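Local structure of mucus binding protein (Lactobacillus reuteri, 3I57) at residues Q2-Q7 with E28-S33; R165-N168 with G174-L177; T108-D113 with P151-Y156. The protein is a cell-wall-anchored surface protein whose type 2 repeat, the part in this chain, binds immunoglobulins and probably helps the bacterium attach to mucus. One frame throughout, in Å; residues are numbered along the deposited sequence.

Contact 1 of 3, residues Q2-Q7 with E28-S33; sequences QKVHVQ and ETIPYS. With CA (calcium ion), chain C.
Val-6 rests a methyl on the face of an aromatic ring that keeps its hydroxyl for polar partners. Its CG2 lies 4.1 Å from the centroid of the Tyr-32 ring, 26° off the ring normal, a CH-pi contact displaced toward CE2 rather than centred. Tyr-32 carries CG anti to its own nitrogen (chi1 -172°), which lays the ring alongside the strand, against Val-6; CG1 of Val-6 comes down near the same rim, 3.9 Å from Tyr-32 CE2. The hydroxyl is held by Asp-20 and Tyr-8. Were Tyr-32 an alanine, the Val-6 methyls would probably lose the ring they sit on, and Asp-20 the hydroxyl it now bonds. Two residues back on each segment, Val-4 CG2 and Ile-30 CD1 meet tip to tip at 3.7 Å, with Phe-59 touching both side chains. The start of the strand serves a metal instead. Gln-2 OE1 binds the calcium ion at 2.5 Å, and the amide is steadied through NE2 by Asp-63. Two calcium-bound waters reach the next residue's backbone, one at Lys-3 N and one 2.8 Å from Lys-3 O. Asp-60, Asp-62 and Asn-65 complete the site. Strand 2-10, with the loop that enters helix 35-43 packed on one face and calcium bound at its beginning, belongs to the beta-grasp fold of the mucin binding domain.

Contact 2 of 3, residues R165-N168 with G174-L177; sequences RSSN and GPTL
With CG of Arg-165 anti to the carbonyl carbon (chi1 -60°) and the chain bent again at the next bond, the side chain folds over beside Leu-177. That residue answers from a less common setting: its CG sits between the backbone N and the carbonyl carbon (chi1 64°), and chi2 falls away from the usual staggered values, so the leucine is probably somewhat strained. Together these turns put Leu-177 CD2 3.8 Å from Arg-165 NE and 3.9 Å from Arg-165 CG. The methyl approaches the guanidinium at a slant while also touching the aliphatic part of the chain, a van der Waals contact that asks nothing of the charge. The charge is answered elsewhere, since NH2 makes a salt bridge with Glu-160.

At the other end Ser-167 turns its hydroxyl to the glycine-proline pair: OG lies 3.6 Å from Pro-175 CD and 3.8 Å from Gly-174 CA. These carbons give OG only packing, and its hydrogen bond is with Tyr-145 OH. A side chain on Gly-174 would be pressed against Pro-175 CD. Between the two ends Pro-175 CG stands looser, 4.4 Å from Arg-165 CB.

The touching parts, 165-167 and 174-177, run 147° apart, roughly opposite, yet share no backbone bonds; each pairs with a different sheet. Arg-165 and Ser-167 bond through their backbones to Tyr-145, just past strand 142-144, and to Gln-143 within it, whereas 174-177 bond to Thr-99 and His-101 of strand 93-104, whose Leu-96 and Glu-98 touch Ser-167 and Arg-165.

Contact 3 of 3, residues T108-D113 with P151-Y156; sequences TKAAED and PTIAGY
Ile-153, the first residue of a type II beta turn that runs to Tyr-156, packs its tip against the corner where the chain bends at Ala-111. The tight part is small and almost wholly apolar. Ile-153 is extended beyond CB (chi2 -175°), which pushes CD1 to 3.9 Å from Ala-110 CB and to 3.6 Å from Ala-110 O. Beside it, Pro-151 CG meets Ala-111 CB at 3.6 Å, so two alanine methyls face one isoleucine and one proline. Tyr-104 and Tyr-181 also touch Ala-110 and Ile-153, joining this patch to strands 93-104 and 176-183. The turn itself is closed by Tyr-156 N to Ile-153 O, 3.0 Å, and Gly-155 takes a positive phi at which a side chain would be jammed against the preceding carbonyl.

The other side is loose and faces solvent. Thr-152, just before the turn, and Ala-154 within it lie exposed, while across the corner Lys-109 and Glu-112 reach over the surface to one another. There Lys-109 NZ makes a salt bridge to Glu-112 OE1 at 2.6 Å, meeting the oxygen on its syn side but 32° out of the carboxylate plane.

Along the chain contact 1 comes first and closes before the other two begin; contact 3 then closes before contact 2 opens. Contact 1 lies in the mucin binding domain near one end of an elongated molecule, with contacts 2 and 3 both in the Muc B2-like domain beyond the chain's centre. Centres of contacts 1 and 3 are 84 Å apart, those of contacts 1 and 2 65 Å, and those of contacts 2 and 3 only 21 Å, with nearest atoms about 7 Å apart. All three reach the same mixed sheet, in which strand 67-80 pairs with strand 112-127, which is consistent with a beta framework running from one domain to the other.

Contact 1 of 3, residues Q2-Q7 with E28-S33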
ATOM      1  N   GLN A   2     -45.471   4.329  11.462  1.00 10.23           N
ATOM      2  CA  GLN A   2     -44.533   3.232  11.193  1.00  9.43           C
ATOM      3  C   GLN A   2     -43.124   3.825  11.097  1.00  8.87           C
ATOM      4  O   GLN A   2     -42.974   5.010  10.804  1.00  8.36           O
ATOM      5  CB  GLN A   2     -44.883   2.567   9.873  1.00  8.80           C
ATOM      6  CG  GLN A   2     -46.310   2.002   9.831  1.00 10.24           C
ATOM      7  CD  GLN A   2     -46.557   1.040  10.974  1.00 13.13           C
ATOM      8  OE1 GLN A   2     -45.609   0.433  11.501  1.00 10.84           O
ATOM      9  NE2 GLN A   2     -47.830   0.887  11.373  1.00 14.74           N
ATOM     10  N   LYS A   3     -42.110   2.999  11.310  1.00  8.64           N
ATOM     11  CA  LYS A   3     -40.730   3.495  11.282  1.00  9.14           C
ATOM     12  C   LYS A   3     -39.901   2.673  10.346  1.00  8.65           C
ATOM     13  O   LYS A   3     -40.063   1.457  10.252  1.00  9.75           O
ATOM     14  CB  LYS A   3     -40.083   3.439  12.676  1.00  9.63           C
ATOM     15  CG  LYS A   3     -40.682   4.376  13.699  1.00 12.05           C
ATOM     16  CD  LYS A   3     -39.998   4.163  15.071  1.00 17.79           C
ATOM     17  CE  LYS A   3     -39.926   5.475  15.857  1.00 21.74           C
ATOM     18  NZ  LYS A   3     -39.224   6.577  15.103  1.00 18.91           N
ATOM     19  N   VAL A   4     -38.983   3.350   9.671  1.00  8.34           N
ATOM     20  CA  VAL A   4     -38.115   2.727   8.710  1.00  8.55           C
ATOM     21  C   VAL A   4     -36.690   3.176   9.059  1.00  8.06           C
ATOM     22  O   VAL A   4     -36.488   4.321   9.486  1.00  8.13           O
ATOM     23  CB  VAL A   4     -38.447   3.205   7.270  1.00  8.27           C
ATOM     24  CG1 VAL A   4     -37.350   2.751   6.317  1.00  9.30           C
ATOM     25  CG2 VAL A   4     -39.760   2.650   6.830  1.00  9.78           C
ATOM     26  N   HIS A   5     -35.719   2.294   8.879  1.00  7.73           N
ATOM     27  CA  HIS A   5     -34.331   2.648   9.181  1.00  7.52           C
ATOM     28  C   HIS A   5     -33.487   2.245   8.003  1.00  7.47           C
ATOM     29  O   HIS A   5     -33.479   1.093   7.624  1.00  7.43           O
ATOM     30  CB  HIS A   5     -33.860   1.870  10.431  1.00  7.10           C
ATOM     31  CG  HIS A   5     -34.824   1.943  11.569  1.00  5.77           C
ATOM     32  ND1 HIS A   5     -34.950   3.070  12.360  1.00  8.95           N
ATOM     33  CD2 HIS A   5     -35.727   1.052  12.029  1.00  5.79           C
ATOM     34  CE1 HIS A   5     -35.885   2.859  13.270  1.00  8.69           C
ATOM     35  NE2 HIS A   5     -36.372   1.640  13.095  1.00  7.81           N
ATOM     36  N   VAL A   6     -32.743   3.181   7.437  1.00  7.88           N
ATOM     37  CA  VAL A   6     -31.904   2.832   6.297  1.00  7.06           C
ATOM     38  C   VAL A   6     -30.464   2.873   6.751  1.00  6.57           C
ATOM     39  O   VAL A   6     -29.992   3.896   7.227  1.00  6.55           O
ATOM     40  CB  VAL A   6     -32.095   3.817   5.141  1.00  7.00           C
ATOM     41  CG1 VAL A   6     -31.224   3.398   3.964  1.00  5.88           C
ATOM     42  CG2 VAL A   6     -33.564   3.884   4.750  1.00  5.34           C
ATOM     43  N   GLN A   7     -29.767   1.751   6.613  1.00  5.70           N
ATOM     44  CA  GLN A   7     -28.462   1.615   7.264  1.00  5.68           C
ATOM     45  C   GLN A   7     -27.381   1.564   6.205  1.00  4.84           C
ATOM     46  O   GLN A   7     -27.394   0.692   5.355  1.00  6.37           O
ATOM     47  CB  GLN A   7     -28.434   0.344   8.137  1.00  4.85           C
ATOM     48  CG  GLN A   7     -29.488   0.433   9.271  1.00  4.00           C
ATOM     49  CD  GLN A   7     -29.781  -0.907   9.917  1.00  7.34           C
ATOM     50  OE1 GLN A   7     -29.818  -1.048  11.161  1.00 11.79           O
ATOM     51  NE2 GLN A   7     -29.996  -1.894   9.096  1.00  7.01           N
ATOM     52  N   GLU A  28     -48.327   4.463   3.069  1.00  7.30           N
ATOM     53  CA  GLU A  28     -47.682   5.595   2.425  1.00  6.68           C
ATOM     54  C   GLU A  28     -46.425   5.093   1.721  1.00  7.06           C
ATOM     55  O   GLU A  28     -45.702   4.269   2.268  1.00  7.12           O
ATOM     56  CB  GLU A  28     -47.327   6.651   3.482  1.00  6.55           C
ATOM     57  CG  GLU A  28     -46.498   7.844   2.977  1.00  7.84           C
ATOM     58  CD  GLU A  28     -45.905   8.669   4.120  1.00  8.19           C
ATOM     59  OE1 GLU A  28     -46.431   8.620   5.263  1.00  5.02           O
ATOM     60  OE2 GLU A  28     -44.917   9.393   3.865  1.00  8.32           O
ATOM     61  N   THR A  29     -46.165   5.586   0.507  1.00  7.22           N
ATOM     62  CA  THR A  29     -44.878   5.287  -0.140  1.00  7.20           C
ATOM     63  C   THR A  29     -43.722   5.955   0.638  1.00  7.32           C
ATOM     64  O   THR A  29     -43.794   7.149   0.953  1.00  6.80           O
ATOM     65  CB  THR A  29     -44.876   5.708  -1.618  1.00  7.40           C
ATOM     66  OG1 THR A  29     -45.831   4.917  -2.324  1.00  6.47           O
ATOM     67  CG2 THR A  29     -43.438   5.515  -2.270  1.00  8.79           C
ATOM     68  N   ILE A  30     -42.672   5.196   0.971  1.00  6.76           N
ATOM     69  CA  ILE A  30     -41.628   5.769   1.872  1.00  6.98           C
ATOM     70  C   ILE A  30     -40.922   6.892   1.102  1.00  5.88           C
ATOM     71  O   ILE A  30     -40.368   6.627   0.064  1.00  7.12           O
ATOM     72  CB  ILE A  30     -40.595   4.708   2.355  1.00  6.71           C
ATOM     73  CG1 ILE A  30     -41.254   3.612   3.213  1.00  7.02           C
ATOM     74  CG2 ILE A  30     -39.445   5.409   3.130  1.00  7.51           C
ATOM     75  CD1 ILE A  30     -40.468   2.286   3.244  1.00  8.81           C
ATOM     76  N   PRO A  31     -40.991   8.149   1.581  1.00  7.21           N
ATOM     77  CA  PRO A  31     -40.476   9.260   0.787  1.00  7.57           C
ATOM     78  C   PRO A  31     -38.989   9.401   0.980  1.00  8.40           C
ATOM     79  O   PRO A  31     -38.523  10.327   1.659  1.00  7.99           O
ATOM     80  CB  PRO A  31     -41.232  10.483   1.336  1.00  7.93           C
ATOM     81  CG  PRO A  31     -41.566  10.105   2.743  1.00  7.64           C
ATOM     82  CD  PRO A  31     -41.735   8.611   2.769  1.00  5.73           C
ATOM     83  N   TYR A  32     -38.246   8.453   0.414  1.00  8.25           N
ATOM     84  CA  TYR A  32     -36.803   8.397   0.597  1.00  8.95           C
ATOM     85  C   TYR A  32     -36.167   7.831  -0.658  1.00  8.82           C
ATOM     86  O   TYR A  32     -36.732   6.937  -1.330  1.00  9.04           O
ATOM     87  CB  TYR A  32     -36.475   7.463   1.776  1.00  8.16           C
ATOM     88  CG  TYR A  32     -35.032   7.427   2.225  1.00  7.97           C
ATOM     89  CD1 TYR A  32     -34.558   8.329   3.175  1.00  6.22           C
ATOM     90  CD2 TYR A  32     -34.163   6.456   1.741  1.00  8.24           C
ATOM     91  CE1 TYR A  32     -33.243   8.304   3.611  1.00  9.31           C
ATOM     92  CE2 TYR A  32     -32.860   6.413   2.160  1.00  7.72           C
ATOM     93  CZ  TYR A  32     -32.401   7.322   3.108  1.00  9.50           C
ATOM     94  OH  TYR A  32     -31.094   7.246   3.493  1.00  9.08           O
ATOM     95  N   SER A  33     -34.976   8.341  -0.931  1.00  9.24           N
ATOM     96  CA  SER A  33     -34.087   7.772  -1.937  1.00  9.14           C
ATOM     97  C   SER A  33     -32.701   7.601  -1.334  1.00  9.12           C
ATOM     98  O   SER A  33     -32.244   8.432  -0.542  1.00  9.87           O
ATOM     99  CB  SER A  33     -33.974   8.698  -3.141  1.00  9.48           C
ATOM    100  OG  SER A  33     -32.809   8.419  -3.896  1.00  9.69           O
TER
HETATM  101 CA    CA C 186     -43.848  -1.262  11.239  1.00 11.91          CA
HETATM  102  O   HOH W   1     -42.869   0.369  12.861  1.00 10.94           O
HETATM  103  O   HOH W   2     -42.367  -0.093   9.800  1.00 11.05           O

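Contact 2 of 3, residues R165-N168 with G174-L177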
ATOM      1  N   ARG A 165      28.624  -6.826  -7.729  1.00  9.30           N
ATOM      2  CA  ARG A 165      27.670  -7.651  -6.969  1.00  7.98           C
ATOM      3  C   ARG A 165      26.256  -7.192  -7.283  1.00  8.41           C
ATOM      4  O   ARG A 165      26.066  -6.141  -7.883  1.00  8.14           O
ATOM      5  CB  ARG A 165      27.893  -7.477  -5.458  1.00  9.01           C
ATOM      6  CG  ARG A 165      29.291  -7.866  -4.949  1.00  7.64           C
ATOM      7  CD  ARG A 165      29.498  -9.393  -4.962  1.00  7.49           C
ATOM      8  NE  ARG A 165      30.721  -9.717  -4.230  1.00  7.57           N
ATOM      9  CZ  ARG A 165      31.944  -9.638  -4.764  1.00  8.13           C
ATOM     10  NH1 ARG A 165      32.092  -9.302  -6.036  1.00  8.71           N
ATOM     11  NH2 ARG A 165      33.016  -9.902  -4.027  1.00  9.22           N
ATOM     12  N   SER A 166      25.279  -7.970  -6.828  1.00  8.17           N
ATOM     13  CA  SER A 166      23.865  -7.676  -7.040  1.00  8.77           C
ATOM     14  C   SER A 166      23.141  -7.892  -5.732  1.00  8.20           C
ATOM     15  O   SER A 166      23.650  -8.583  -4.836  1.00  9.59           O
ATOM     16  CB  SER A 166      23.280  -8.638  -8.071  1.00  7.03           C
ATOM     17  OG  SER A 166      23.815  -8.282  -9.335  1.00 12.69           O
ATOM     18  N   SER A 167      21.951  -7.307  -5.617  1.00  7.96           N
ATOM     19  CA  SER A 167      21.073  -7.622  -4.486  1.00  7.37           C
ATOM     20  C   SER A 167      19.738  -8.173  -4.996  1.00  7.66           C
ATOM     21  O   SER A 167      19.234  -7.756  -6.043  1.00  8.35           O
ATOM     22  CB  SER A 167      20.785  -6.397  -3.614  1.00  7.25           C
ATOM     23  OG  SER A 167      21.895  -6.018  -2.800  1.00  8.51           O
ATOM     24  N   ASN A 168      19.163  -9.086  -4.235  1.00  7.38           N
ATOM     25  CA  ASN A 168      17.831  -9.622  -4.507  1.00  6.87           C
ATOM     26  C   ASN A 168      16.797  -8.689  -3.901  1.00  7.67           C
ATOM     27  O   ASN A 168      17.105  -7.973  -2.975  1.00  7.92           O
ATOM     28  CB  ASN A 168      17.706 -11.016  -3.919  1.00  6.93           C
ATOM     29  CG  ASN A 168      18.627 -12.006  -4.584  1.00  7.89           C
ATOM     30  OD1 ASN A 168      18.909 -11.878  -5.775  1.00 11.36           O
ATOM     31  ND2 ASN A 168      19.118 -12.999  -3.822  1.00 11.56           N
ATOM     32  N   GLY A 174      21.988  -3.774   1.365  1.00  8.01           N
ATOM     33  CA  GLY A 174      22.941  -4.227   0.348  1.00  8.52           C
ATOM     34  C   GLY A 174      24.146  -4.878   1.001  1.00  8.31           C
ATOM     35  O   GLY A 174      24.234  -4.930   2.227  1.00  9.79           O
ATOM     36  N   PRO A 175      25.080  -5.408   0.199  1.00  8.22           N
ATOM     37  CA  PRO A 175      26.185  -6.173   0.793  1.00  8.20           C
ATOM     38  C   PRO A 175      27.261  -5.260   1.329  1.00  8.48           C
ATOM     39  O   PRO A 175      27.454  -4.169   0.799  1.00  8.06           O
ATOM     40  CB  PRO A 175      26.758  -6.938  -0.404  1.00  7.88           C
ATOM     41  CG  PRO A 175      26.505  -6.020  -1.578  1.00  8.54           C
ATOM     42  CD  PRO A 175      25.126  -5.408  -1.275  1.00  7.87           C
ATOM     43  N   THR A 176      28.009  -5.724   2.324  1.00  8.00           N
ATOM     44  CA  THR A 176      29.172  -4.982   2.795  1.00  8.41           C
ATOM     45  C   THR A 176      30.321  -5.973   2.794  1.00  6.97           C
ATOM     46  O   THR A 176      30.181  -7.075   3.359  1.00  8.19           O
ATOM     47  CB  THR A 176      28.953  -4.442   4.218  1.00  8.44           C
ATOM     48  OG1 THR A 176      27.927  -3.431   4.192  1.00 10.99           O
ATOM     49  CG2 THR A 176      30.240  -3.811   4.724  1.00  9.95           C
ATOM     50  N   LEU A 177      31.427  -5.633   2.140  1.00  7.27           N
ATOM     51  CA  LEU A 177      32.483  -6.614   1.940  1.00  7.90           C
ATOM     52  C   LEU A 177      33.811  -5.925   1.982  1.00  8.28           C
ATOM     53  O   LEU A 177      33.856  -4.722   1.921  1.00  7.99           O
ATOM     54  CB  LEU A 177      32.294  -7.360   0.608  1.00  8.42           C
ATOM     55  CG  LEU A 177      32.389  -6.537  -0.671  1.00  9.18           C
ATOM     56  CD1 LEU A 177      33.769  -6.650  -1.316  1.00 11.57           C
ATOM     57  CD2 LEU A 177      31.316  -6.979  -1.684  1.00 10.00           C
TER

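Contact 3 of 3, residues T108-D113 with P151-Y156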
ATOM      1  N   THR A 108      43.925  -3.070   9.137  1.00 20.66           N
ATOM      2  CA  THR A 108      44.124  -1.626   9.082  1.00 20.07           C
ATOM      3  C   THR A 108      43.654  -1.106   7.720  1.00 18.71           C
ATOM      4  O   THR A 108      43.635  -1.842   6.714  1.00 18.09           O
ATOM      5  CB  THR A 108      45.581  -1.138   9.392  1.00 19.80           C
ATOM      6  OG1 THR A 108      46.464  -1.470   8.323  1.00 20.76           O
ATOM      7  CG2 THR A 108      46.099  -1.717  10.703  1.00 21.89           C
ATOM      8  N   LYS A 109      43.279   0.163   7.700  1.00 16.61           N
ATOM      9  CA  LYS A 109      42.626   0.742   6.543  1.00 16.01           C
ATOM     10  C   LYS A 109      43.597   1.080   5.414  1.00 15.34           C
ATOM     11  O   LYS A 109      44.635   1.704   5.636  1.00 15.03           O
ATOM     12  CB  LYS A 109      41.894   2.008   6.958  1.00 16.08           C
ATOM     13  CG  LYS A 109      41.076   2.599   5.832  1.00 16.13           C
ATOM     14  CD  LYS A 109      40.352   3.822   6.314  1.00 20.20           C
ATOM     15  CE  LYS A 109      38.938   3.861   5.776  1.00 21.90           C
ATOM     16  NZ  LYS A 109      38.285   5.078   6.332  1.00 23.45           N
ATOM     17  N   ALA A 110      43.243   0.690   4.195  1.00 14.30           N
ATOM     18  CA  ALA A 110      44.089   0.945   3.028  1.00 13.22           C
ATOM     19  C   ALA A 110      43.599   2.101   2.157  1.00 13.02           C
ATOM     20  O   ALA A 110      44.396   2.806   1.556  1.00 13.38           O
ATOM     21  CB  ALA A 110      44.223  -0.331   2.200  1.00 13.80           C
ATOM     22  N   ALA A 111      42.285   2.283   2.076  1.00 12.37           N
ATOM     23  CA  ALA A 111      41.681   3.326   1.251  1.00 12.12           C
ATOM     24  C   ALA A 111      40.286   3.585   1.778  1.00 12.32           C
ATOM     25  O   ALA A 111      39.780   2.798   2.576  1.00 11.63           O
ATOM     26  CB  ALA A 111      41.613   2.877  -0.215  1.00 12.77           C
ATOM     27  N   GLU A 112      39.662   4.675   1.353  1.00 12.29           N
ATOM     28  CA  GLU A 112      38.302   4.971   1.822  1.00 12.79           C
ATOM     29  C   GLU A 112      37.302   4.061   1.131  1.00 11.66           C
ATOM     30  O   GLU A 112      37.498   3.678  -0.016  1.00 12.15           O
ATOM     31  CB  GLU A 112      37.926   6.435   1.578  1.00 13.92           C
ATOM     32  CG  GLU A 112      38.878   7.468   2.238  1.00 17.29           C
ATOM     33  CD  GLU A 112      39.190   7.143   3.694  1.00 22.05           C
ATOM     34  OE1 GLU A 112      38.241   6.960   4.480  1.00 22.91           O
ATOM     35  OE2 GLU A 112      40.388   7.051   4.054  1.00 24.56           O
ATOM     36  N   ASP A 113      36.243   3.713   1.854  1.00 11.28           N
ATOM     37  CA  ASP A 113      35.142   2.915   1.335  1.00 11.51           C
ATOM     38  C   ASP A 113      34.641   3.491   0.014  1.00 11.89           C
ATOM     39  O   ASP A 113      34.660   4.714  -0.183  1.00 11.52           O
ATOM     40  CB  ASP A 113      33.958   2.985   2.308  1.00 11.97           C
ATOM     41  CG  ASP A 113      34.170   2.208   3.596  1.00 12.57           C
ATOM     42  OD1 ASP A 113      35.211   1.526   3.757  1.00 11.07           O
ATOM     43  OD2 ASP A 113      33.231   2.271   4.444  1.00 12.14           O
ATOM     44  N   PRO A 151      41.085   0.757  -5.696  1.00 12.76           N
ATOM     45  CA  PRO A 151      42.177   1.682  -5.999  1.00 13.69           C
ATOM     46  C   PRO A 151      43.516   0.991  -6.144  1.00 14.49           C
ATOM     47  O   PRO A 151      43.753  -0.065  -5.556  1.00 15.19           O
ATOM     48  CB  PRO A 151      42.219   2.614  -4.776  1.00 13.49           C
ATOM     49  CG  PRO A 151      41.388   1.935  -3.697  1.00 13.78           C
ATOM     50  CD  PRO A 151      40.370   1.108  -4.453  1.00 12.80           C
ATOM     51  N   THR A 152      44.399   1.622  -6.903  1.00 16.13           N
ATOM     52  CA  THR A 152      45.769   1.136  -7.049  1.00 17.73           C
ATOM     53  C   THR A 152      46.631   1.741  -5.960  1.00 17.94           C
ATOM     54  O   THR A 152      46.665   2.953  -5.788  1.00 18.78           O
ATOM     55  CB  THR A 152      46.314   1.516  -8.418  1.00 17.58           C
ATOM     56  OG1 THR A 152      45.535   0.843  -9.409  1.00 19.27           O
ATOM     57  CG2 THR A 152      47.810   1.137  -8.552  1.00 17.87           C
ATOM     58  N   ILE A 153      47.288   0.882  -5.200  1.00 18.98           N
ATOM     59  CA  ILE A 153      48.154   1.315  -4.119  1.00 19.92           C
ATOM     60  C   ILE A 153      49.549   0.757  -4.410  1.00 20.76           C
ATOM     61  O   ILE A 153      49.746  -0.458  -4.449  1.00 20.74           O
ATOM     62  CB  ILE A 153      47.608   0.826  -2.756  1.00 20.21           C
ATOM     63  CG1 ILE A 153      46.144   1.245  -2.598  1.00 19.41           C
ATOM     64  CG2 ILE A 153      48.439   1.374  -1.578  1.00 19.96           C
ATOM     65  CD1 ILE A 153      45.537   0.933  -1.245  1.00 16.18           C
ATOM     66  N   ALA A 154      50.514   1.645  -4.648  1.00 21.62           N
ATOM     67  CA  ALA A 154      51.863   1.198  -5.003  1.00 21.54           C
ATOM     68  C   ALA A 154      52.372   0.164  -4.017  1.00 21.37           C
ATOM     69  O   ALA A 154      52.301   0.356  -2.802  1.00 21.23           O
ATOM     70  CB  ALA A 154      52.838   2.397  -5.072  1.00 22.32           C
ATOM     71  N   GLY A 155      52.876  -0.941  -4.545  1.00 20.77           N
ATOM     72  CA  GLY A 155      53.506  -1.947  -3.727  1.00 20.45           C
ATOM     73  C   GLY A 155      52.555  -3.025  -3.271  1.00 19.94           C
ATOM     74  O   GLY A 155      52.960  -3.945  -2.570  1.00 20.56           O
ATOM     75  N   TYR A 156      51.287  -2.898  -3.664  1.00 18.94           N
ATOM     76  CA  TYR A 156      50.241  -3.821  -3.231  1.00 18.48           C
ATOM     77  C   TYR A 156      49.294  -4.204  -4.378  1.00 16.83           C
ATOM     78  O   TYR A 156      49.183  -3.495  -5.371  1.00 17.41           O
ATOM     79  CB  TYR A 156      49.420  -3.207  -2.091  1.00 18.06           C
ATOM     80  CG  TYR A 156      50.197  -3.015  -0.815  1.00 20.03           C
ATOM     81  CD1 TYR A 156      50.184  -3.983   0.170  1.00 21.18           C
ATOM     82  CD2 TYR A 156      50.955  -1.863  -0.597  1.00 21.93           C
ATOM     83  CE1 TYR A 156      50.893  -3.820   1.359  1.00 22.59           C
ATOM     84  CE2 TYR A 156      51.665  -1.688   0.597  1.00 21.61           C
ATOM     85  CZ  TYR A 156      51.627  -2.673   1.560  1.00 22.89           C
ATOM     86  OH  TYR A 156      52.324  -2.533   2.742  1.00 23.92           O
TER